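PDB 7LPO: cytoplasmic protein from Cryptococcus neoformans var. grubii serotype A, which probably hydrolyses steryl beta-glucosides, as a sterylglucosidase of glycosyl hydrolase family 5. Local coordinates for residues G587-E599 / I655-R667. Numbering follows the deposited sequence.
Sequences GEDLSLWSVDDKE and ILDGSRAVAAFCR
Ser594 CB lies over one face of the Arg660 guanidinium, toward the rim and 3.5 Å from Arg660 NH1, while acceptors from 587-599 ring its edge. Ser591 O lies in the guanidinium plane and takes NE and NH2 side-on, both from one face of its carbonyl. Arg660 NH1 makes a salt bridge to Asp597 OD2 at 2.6 Å, almost along the C-O bond; a second, Arg660 NH2 to Asp589 OD1, has a weak hydrogen bond, bent to 126°. Two carboxylates thus probably offset the charge of a buried arginine, its chain bent at chi2 (93°) and chi3. Asp589 is also held by Tyr534 and Asn577, and Asp597 by Tyr546 and His579. The Trp593 indole has Gly658 O over one face; Trp593 NE1 donates to a lone pair of Asp657 O (2.9 Å), near the ring edge but tilted from its plane. Leu592 CD1 sits over the centre of the Phe665 ring in a CH-pi contact, with Val662 CA against the opposite face. A single beta bridge, Trp593 with Ser659, aligns the backbones. The loop following strand 567-570 is thereby pinned to the type II turn Leu656-Ser659 and Arg660, between helices 652-656 and 662-665, with Leu592 and Phe665 both touching Ile570 of that strand.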
ATOM      1  N   GLY A 587      -5.095 -13.576  -6.751  1.00 14.79           N
ATOM      2  CA  GLY A 587      -3.931 -14.368  -7.068  1.00 14.86           C
ATOM      3  C   GLY A 587      -2.653 -13.891  -6.428  1.00 14.75           C
ATOM      4  O   GLY A 587      -1.605 -14.492  -6.672  1.00 17.10           O
ATOM      5  N   GLU A 588      -2.700 -12.841  -5.617  1.00 15.35           N
ATOM      6  CA  GLU A 588      -1.509 -12.361  -4.933  1.00 14.48           C
ATOM      7  C   GLU A 588      -1.181 -13.241  -3.735  1.00 14.46           C
ATOM      8  O   GLU A 588      -2.066 -13.785  -3.066  1.00 14.47           O
ATOM      9  CB  GLU A 588      -1.699 -10.921  -4.469  1.00 14.44           C
ATOM     10  CG  GLU A 588      -1.732  -9.936  -5.612  1.00 14.64           C
ATOM     11  CD  GLU A 588      -1.474  -8.515  -5.169  1.00 15.88           C
ATOM     12  OE1 GLU A 588      -1.404  -8.264  -3.947  1.00 16.84           O
ATOM     13  OE2 GLU A 588      -1.366  -7.643  -6.052  1.00 18.33           O
ATOM     14  N   ASP A 589       0.116 -13.365  -3.454  1.00 14.53           N
ATOM     15  CA  ASP A 589       0.571 -14.190  -2.337  1.00 14.51           C
ATOM     16  C   ASP A 589       1.846 -13.534  -1.800  1.00 14.91           C
ATOM     17  O   ASP A 589       2.969 -13.934  -2.108  1.00 14.47           O
ATOM     18  CB  ASP A 589       0.811 -15.640  -2.760  1.00 17.22           C
ATOM     19  CG  ASP A 589       1.156 -16.548  -1.589  1.00 19.59           C
ATOM     20  OD1 ASP A 589       1.472 -16.038  -0.495  1.00 19.50           O
ATOM     21  OD2 ASP A 589       1.114 -17.781  -1.772  1.00 21.58           O
ATOM     22  N   LEU A 590       1.657 -12.508  -0.973  1.00 15.08           N
ATOM     23  CA  LEU A 590       2.768 -11.718  -0.466  1.00 16.15           C
ATOM     24  C   LEU A 590       2.901 -11.810   1.043  1.00 17.06           C
ATOM     25  O   LEU A 590       3.696 -11.068   1.624  1.00 19.08           O
ATOM     26  CB  LEU A 590       2.616 -10.252  -0.884  1.00 16.73           C
ATOM     27  CG  LEU A 590       3.057  -9.926  -2.313  1.00 18.30           C
ATOM     28  CD1 LEU A 590       1.903 -10.095  -3.278  1.00 17.34           C
ATOM     29  CD2 LEU A 590       3.614  -8.497  -2.409  1.00 21.20           C
ATOM     30  N   SER A 591       2.149 -12.699   1.690  1.00 17.40           N
ATOM     31  CA  SER A 591       2.235 -12.837   3.136  1.00 16.65           C
ATOM     32  C   SER A 591       3.568 -13.440   3.560  1.00 16.35           C
ATOM     33  O   SER A 591       4.058 -14.407   2.964  1.00 16.13           O
ATOM     34  CB  SER A 591       1.097 -13.709   3.663  1.00 17.15           C
ATOM     35  OG  SER A 591       1.160 -13.806   5.077  1.00 16.99           O
ATOM     36  N   LEU A 592       4.144 -12.867   4.619  1.00 14.22           N
ATOM     37  CA  LEU A 592       5.355 -13.404   5.222  1.00 14.21           C
ATOM     38  C   LEU A 592       5.136 -14.763   5.875  1.00 14.23           C
ATOM     39  O   LEU A 592       6.114 -15.474   6.136  1.00 14.24           O
ATOM     40  CB  LEU A 592       5.879 -12.437   6.283  1.00 14.17           C
ATOM     41  CG  LEU A 592       6.145 -11.002   5.853  1.00 15.71           C
ATOM     42  CD1 LEU A 592       6.701 -10.220   7.022  1.00 16.28           C
ATOM     43  CD2 LEU A 592       7.097 -10.981   4.676  1.00 18.72           C
ATOM     44  N   TRP A 593       3.887 -15.126   6.159  1.00 15.19           N
ATOM     45  CA  TRP A 593       3.556 -16.230   7.045  1.00 16.24           C
ATOM     46  C   TRP A 593       2.321 -16.936   6.502  1.00 14.66           C
ATOM     47  O   TRP A 593       1.440 -16.307   5.912  1.00 14.66           O
ATOM     48  CB  TRP A 593       3.342 -15.697   8.483  1.00 17.13           C
ATOM     49  CG  TRP A 593       3.204 -16.750   9.524  1.00 19.29           C
ATOM     50  CD1 TRP A 593       4.200 -17.289  10.279  1.00 22.22           C
ATOM     51  CD2 TRP A 593       1.993 -17.397   9.933  1.00 21.70           C
ATOM     52  NE1 TRP A 593       3.688 -18.252  11.122  1.00 23.86           N
ATOM     53  CE2 TRP A 593       2.333 -18.331  10.932  1.00 22.63           C
ATOM     54  CE3 TRP A 593       0.654 -17.280   9.551  1.00 20.58           C
ATOM     55  CZ2 TRP A 593       1.386 -19.148  11.547  1.00 22.59           C
ATOM     56  CZ3 TRP A 593      -0.283 -18.094  10.161  1.00 20.08           C
ATOM     57  CH2 TRP A 593       0.089 -19.020  11.143  1.00 21.20           C
ATOM     58  N   SER A 594       2.277 -18.252   6.684  1.00 14.49           N
ATOM     59  CA  SER A 594       1.157 -19.055   6.219  1.00 17.38           C
ATOM     60  C   SER A 594       1.063 -20.314   7.061  1.00 17.98           C
ATOM     61  O   SER A 594       2.081 -20.959   7.328  1.00 18.83           O
ATOM     62  CB  SER A 594       1.309 -19.443   4.745  1.00 17.44           C
ATOM     63  OG  SER A 594       0.277 -20.339   4.351  1.00 16.05           O
ATOM     64  N   VAL A 595      -0.163 -20.666   7.468  1.00 20.32           N
ATOM     65  CA  VAL A 595      -0.363 -21.916   8.194  1.00 21.87           C
ATOM     66  C   VAL A 595       0.089 -23.103   7.355  1.00 20.00           C
ATOM     67  O   VAL A 595       0.536 -24.117   7.898  1.00 20.89           O
ATOM     68  CB  VAL A 595      -1.837 -22.083   8.614  1.00 25.37           C
ATOM     69  CG1 VAL A 595      -2.247 -20.992   9.579  1.00 28.31           C
ATOM     70  CG2 VAL A 595      -2.732 -22.098   7.383  1.00 27.01           C
ATOM     71  N   ASP A 596      -0.036 -23.017   6.027  1.00 18.31           N
ATOM     72  CA  ASP A 596       0.399 -24.117   5.169  1.00 18.07           C
ATOM     73  C   ASP A 596       1.909 -24.341   5.219  1.00 17.28           C
ATOM     74  O   ASP A 596       2.392 -25.356   4.705  1.00 19.29           O
ATOM     75  CB  ASP A 596      -0.033 -23.864   3.722  1.00 22.17           C
ATOM     76  CG  ASP A 596      -1.510 -24.155   3.487  1.00 24.55           C
ATOM     77  OD1 ASP A 596      -2.132 -24.832   4.330  1.00 26.88           O
ATOM     78  OD2 ASP A 596      -2.050 -23.709   2.454  1.00 25.67           O
ATOM     79  N   ASP A 597       2.663 -23.434   5.826  1.00 14.91           N
ATOM     80  CA  ASP A 597       4.100 -23.606   5.976  1.00 19.64           C
ATOM     81  C   ASP A 597       4.485 -24.070   7.376  1.00 26.81           C
ATOM     82  O   ASP A 597       5.678 -24.143   7.691  1.00 26.48           O
ATOM     83  CB  ASP A 597       4.820 -22.309   5.619  1.00 16.69           C
ATOM     84  CG  ASP A 597       4.929 -22.109   4.123  1.00 18.60           C
ATOM     85  OD1 ASP A 597       5.775 -22.778   3.504  1.00 19.27           O
ATOM     86  OD2 ASP A 597       4.139 -21.326   3.549  1.00 14.46           O
ATOM     87  N   LYS A 598       3.506 -24.437   8.200  1.00 34.86           N
ATOM     88  CA  LYS A 598       3.779 -24.960   9.529  1.00 37.42           C
ATOM     89  C   LYS A 598       4.226 -26.416   9.460  1.00 40.47           C
ATOM     90  O   LYS A 598       3.859 -27.160   8.543  1.00 38.52           O
ATOM     91  CB  LYS A 598       2.539 -24.832  10.413  1.00 35.13           C
ATOM     92  CG  LYS A 598       2.295 -23.410  10.907  1.00 35.46           C
ATOM     93  CD  LYS A 598       1.075 -23.342  11.817  1.00 39.69           C
ATOM     94  CE  LYS A 598       1.475 -23.279  13.286  1.00 45.15           C
ATOM     95  NZ  LYS A 598       0.899 -22.068  13.960  1.00 49.56           N
ATOM     96  N   GLU A 599       5.035 -26.808  10.445  1.00 50.36           N
ATOM     97  CA  GLU A 599       5.602 -28.153  10.534  1.00 55.45           C
ATOM     98  C   GLU A 599       6.309 -28.543   9.241  1.00 58.65           C
ATOM     99  O   GLU A 599       7.535 -28.492   9.153  1.00 60.40           O
ATOM    100  CB  GLU A 599       4.517 -29.176  10.867  1.00 58.96           C
ATOM    101  CG  GLU A 599       4.031 -29.122  12.306  1.00 65.21           C
ATOM    102  CD  GLU A 599       2.773 -28.279  12.469  1.00 73.41           C
ATOM    103  OE1 GLU A 599       1.806 -28.488  11.702  1.00 76.40           O
ATOM    104  OE2 GLU A 599       2.750 -27.407  13.368  1.00 76.04           O
ATOM    105  N   ILE A 655       9.078 -17.752  15.918  1.00 22.77           N
ATOM    106  CA  ILE A 655       9.684 -16.908  14.892  1.00 22.60           C
ATOM    107  C   ILE A 655      10.043 -17.661  13.621  1.00 20.64           C
ATOM    108  O   ILE A 655      10.462 -17.030  12.639  1.00 22.92           O
ATOM    109  CB  ILE A 655      10.943 -16.206  15.436  1.00 25.25           C
ATOM    110  CG1 ILE A 655      11.934 -17.219  16.023  1.00 24.98           C
ATOM    111  CG2 ILE A 655      10.562 -15.173  16.502  1.00 24.80           C
ATOM    112  CD1 ILE A 655      13.199 -16.597  16.548  1.00 23.75           C
ATOM    113  N   LEU A 656       9.880 -18.968  13.590  1.00 19.57           N
ATOM    114  CA  LEU A 656      10.242 -19.741  12.410  1.00 20.55           C
ATOM    115  C   LEU A 656       9.076 -20.481  11.783  1.00 18.65           C
ATOM    116  O   LEU A 656       8.964 -20.518  10.554  1.00 19.47           O
ATOM    117  CB  LEU A 656      11.333 -20.768  12.752  1.00 22.85           C
ATOM    118  CG  LEU A 656      12.670 -20.259  13.277  1.00 27.92           C
ATOM    119  CD1 LEU A 656      13.572 -21.447  13.605  1.00 30.02           C
ATOM    120  CD2 LEU A 656      13.314 -19.335  12.263  1.00 28.93           C
ATOM    121  N   ASP A 657       8.222 -21.106  12.583  1.00 20.51           N
ATOM    122  CA  ASP A 657       7.231 -22.030  12.045  1.00 22.81           C
ATOM    123  C   ASP A 657       6.109 -21.268  11.350  1.00 22.79           C
ATOM    124  O   ASP A 657       5.464 -20.409  11.961  1.00 22.97           O
ATOM    125  CB  ASP A 657       6.679 -22.903  13.162  1.00 26.83           C
ATOM    126  CG  ASP A 657       5.917 -24.093  12.647  1.00 28.14           C
ATOM    127  OD1 ASP A 657       6.399 -24.736  11.699  1.00 29.51           O
ATOM    128  OD2 ASP A 657       4.839 -24.383  13.196  1.00 30.06           O
ATOM    129  N   GLY A 658       5.868 -21.598  10.078  1.00 20.53           N
ATOM    130  CA  GLY A 658       4.935 -20.872   9.249  1.00 18.76           C
ATOM    131  C   GLY A 658       5.541 -19.733   8.452  1.00 15.98           C
ATOM    132  O   GLY A 658       4.888 -19.245   7.521  1.00 14.30           O
ATOM    133  N   SER A 659       6.759 -19.299   8.784  1.00 16.18           N
ATOM    134  CA  SER A 659       7.409 -18.204   8.080  1.00 19.27           C
ATOM    135  C   SER A 659       8.003 -18.677   6.755  1.00 17.95           C
ATOM    136  O   SER A 659       8.375 -19.840   6.599  1.00 17.49           O
ATOM    137  CB  SER A 659       8.508 -17.594   8.954  1.00 23.28           C
ATOM    138  OG  SER A 659       9.664 -18.422   8.950  1.00 27.24           O
ATOM    139  N   ARG A 660       8.083 -17.761   5.792  1.00 16.76           N
ATOM    140  CA  ARG A 660       8.719 -18.022   4.505  1.00 15.90           C
ATOM    141  C   ARG A 660       9.803 -16.978   4.264  1.00 17.85           C
ATOM    142  O   ARG A 660       9.517 -15.778   4.246  1.00 18.39           O
ATOM    143  CB  ARG A 660       7.693 -18.005   3.369  1.00 14.43           C
ATOM    144  CG  ARG A 660       6.553 -18.994   3.543  1.00 16.46           C
ATOM    145  CD  ARG A 660       5.362 -18.339   4.224  1.00 16.73           C
ATOM    146  NE  ARG A 660       4.613 -17.450   3.337  1.00 16.71           N
ATOM    147  CZ  ARG A 660       3.802 -17.867   2.368  1.00 19.15           C
ATOM    148  NH1 ARG A 660       3.651 -19.171   2.140  1.00 18.47           N
ATOM    149  NH2 ARG A 660       3.143 -16.981   1.621  1.00 19.35           N
ATOM    150  N   ALA A 661      11.039 -17.440   4.068  1.00 15.64           N
ATOM    151  CA  ALA A 661      12.185 -16.564   3.826  1.00 17.24           C
ATOM    152  C   ALA A 661      12.394 -15.587   4.980  1.00 14.24           C
ATOM    153  O   ALA A 661      12.740 -14.424   4.773  1.00 14.21           O
ATOM    154  CB  ALA A 661      12.035 -15.809   2.505  1.00 18.53           C
ATOM    155  N   VAL A 662      12.177 -16.071   6.204  1.00 14.23           N
ATOM    156  CA  VAL A 662      12.363 -15.259   7.401  1.00 14.19           C
ATOM    157  C   VAL A 662      13.765 -14.661   7.453  1.00 15.13           C
ATOM    158  O   VAL A 662      13.954 -13.550   7.956  1.00 14.15           O
ATOM    159  CB  VAL A 662      12.052 -16.117   8.651  1.00 14.44           C
ATOM    160  CG1 VAL A 662      13.154 -17.150   8.889  1.00 16.02           C
ATOM    161  CG2 VAL A 662      11.850 -15.244   9.861  1.00 14.23           C
ATOM    162  N   ALA A 663      14.768 -15.369   6.933  1.00 16.05           N
ATOM    163  CA  ALA A 663      16.127 -14.840   6.993  1.00 15.48           C
ATOM    164  C   ALA A 663      16.240 -13.490   6.292  1.00 18.80           C
ATOM    165  O   ALA A 663      17.100 -12.676   6.646  1.00 19.35           O
ATOM    166  CB  ALA A 663      17.106 -15.833   6.379  1.00 15.16           C
ATOM    167  N   ALA A 664      15.382 -13.221   5.309  1.00 15.44           N
ATOM    168  CA  ALA A 664      15.496 -11.982   4.551  1.00 14.84           C
ATOM    169  C   ALA A 664      14.692 -10.837   5.150  1.00 14.14           C
ATOM    170  O   ALA A 664      15.138  -9.686   5.084  1.00 14.12           O
ATOM    171  CB  ALA A 664      15.060 -12.208   3.100  1.00 15.12           C
ATOM    172  N   PHE A 665      13.523 -11.104   5.742  1.00 16.63           N
ATOM    173  CA  PHE A 665      12.721 -10.000   6.258  1.00 19.18           C
ATOM    174  C   PHE A 665      12.931  -9.728   7.741  1.00 18.92           C
ATOM    175  O   PHE A 665      12.566  -8.643   8.200  1.00 19.18           O
ATOM    176  CB  PHE A 665      11.222 -10.205   5.959  1.00 16.16           C
ATOM    177  CG  PHE A 665      10.564 -11.379   6.643  1.00 14.20           C
ATOM    178  CD1 PHE A 665      10.292 -11.363   8.001  1.00 14.18           C
ATOM    179  CD2 PHE A 665      10.129 -12.461   5.897  1.00 14.35           C
ATOM    180  CE1 PHE A 665       9.640 -12.427   8.607  1.00 14.43           C
ATOM    181  CE2 PHE A 665       9.465 -13.525   6.492  1.00 16.44           C
ATOM    182  CZ  PHE A 665       9.219 -13.508   7.850  1.00 16.42           C
ATOM    183  N   CYS A 666      13.531 -10.648   8.489  1.00 18.13           N
ATOM    184  CA  CYS A 666      13.860 -10.428   9.896  1.00 16.03           C
ATOM    185  C   CYS A 666      15.346 -10.096   9.975  1.00 14.06           C
ATOM    186  O   CYS A 666      16.192 -10.971   9.756  1.00 15.79           O
ATOM    187  CB  CYS A 666      13.523 -11.658  10.737  1.00 16.41           C
ATOM    188  SG  CYS A 666      13.825 -11.422  12.502  1.00 18.74           S
ATOM    189  N   ARG A 667      15.658  -8.837  10.284  1.00 15.32           N
ATOM    190  CA  ARG A 667      16.993  -8.291  10.072  1.00 15.54           C
ATOM    191  C   ARG A 667      17.400  -7.384  11.221  1.00 15.44           C
ATOM    192  O   ARG A 667      16.543  -6.764  11.860  1.00 16.52           O
ATOM    193  CB  ARG A 667      17.074  -7.466   8.777  1.00 20.57           C
ATOM    194  CG  ARG A 667      16.327  -8.043   7.579  1.00 24.02           C
ATOM    195  CD  ARG A 667      15.974  -6.942   6.575  1.00 23.05           C
ATOM    196  NE  ARG A 667      17.153  -6.323   5.980  1.00 21.33           N
ATOM    197  CZ  ARG A 667      17.900  -6.881   5.023  1.00 20.08           C
ATOM    198  NH1 ARG A 667      17.599  -8.083   4.537  1.00 19.01           N
ATOM    199  NH2 ARG A 667      18.955  -6.232   4.548  1.00 19.33           N
TER
HETATM  200  O   HOH W   1       1.019 -19.130   0.509  1.00 14.47           O
HETATM  201  O   HOH W   2       8.195 -22.412   8.069  1.00 42.50           O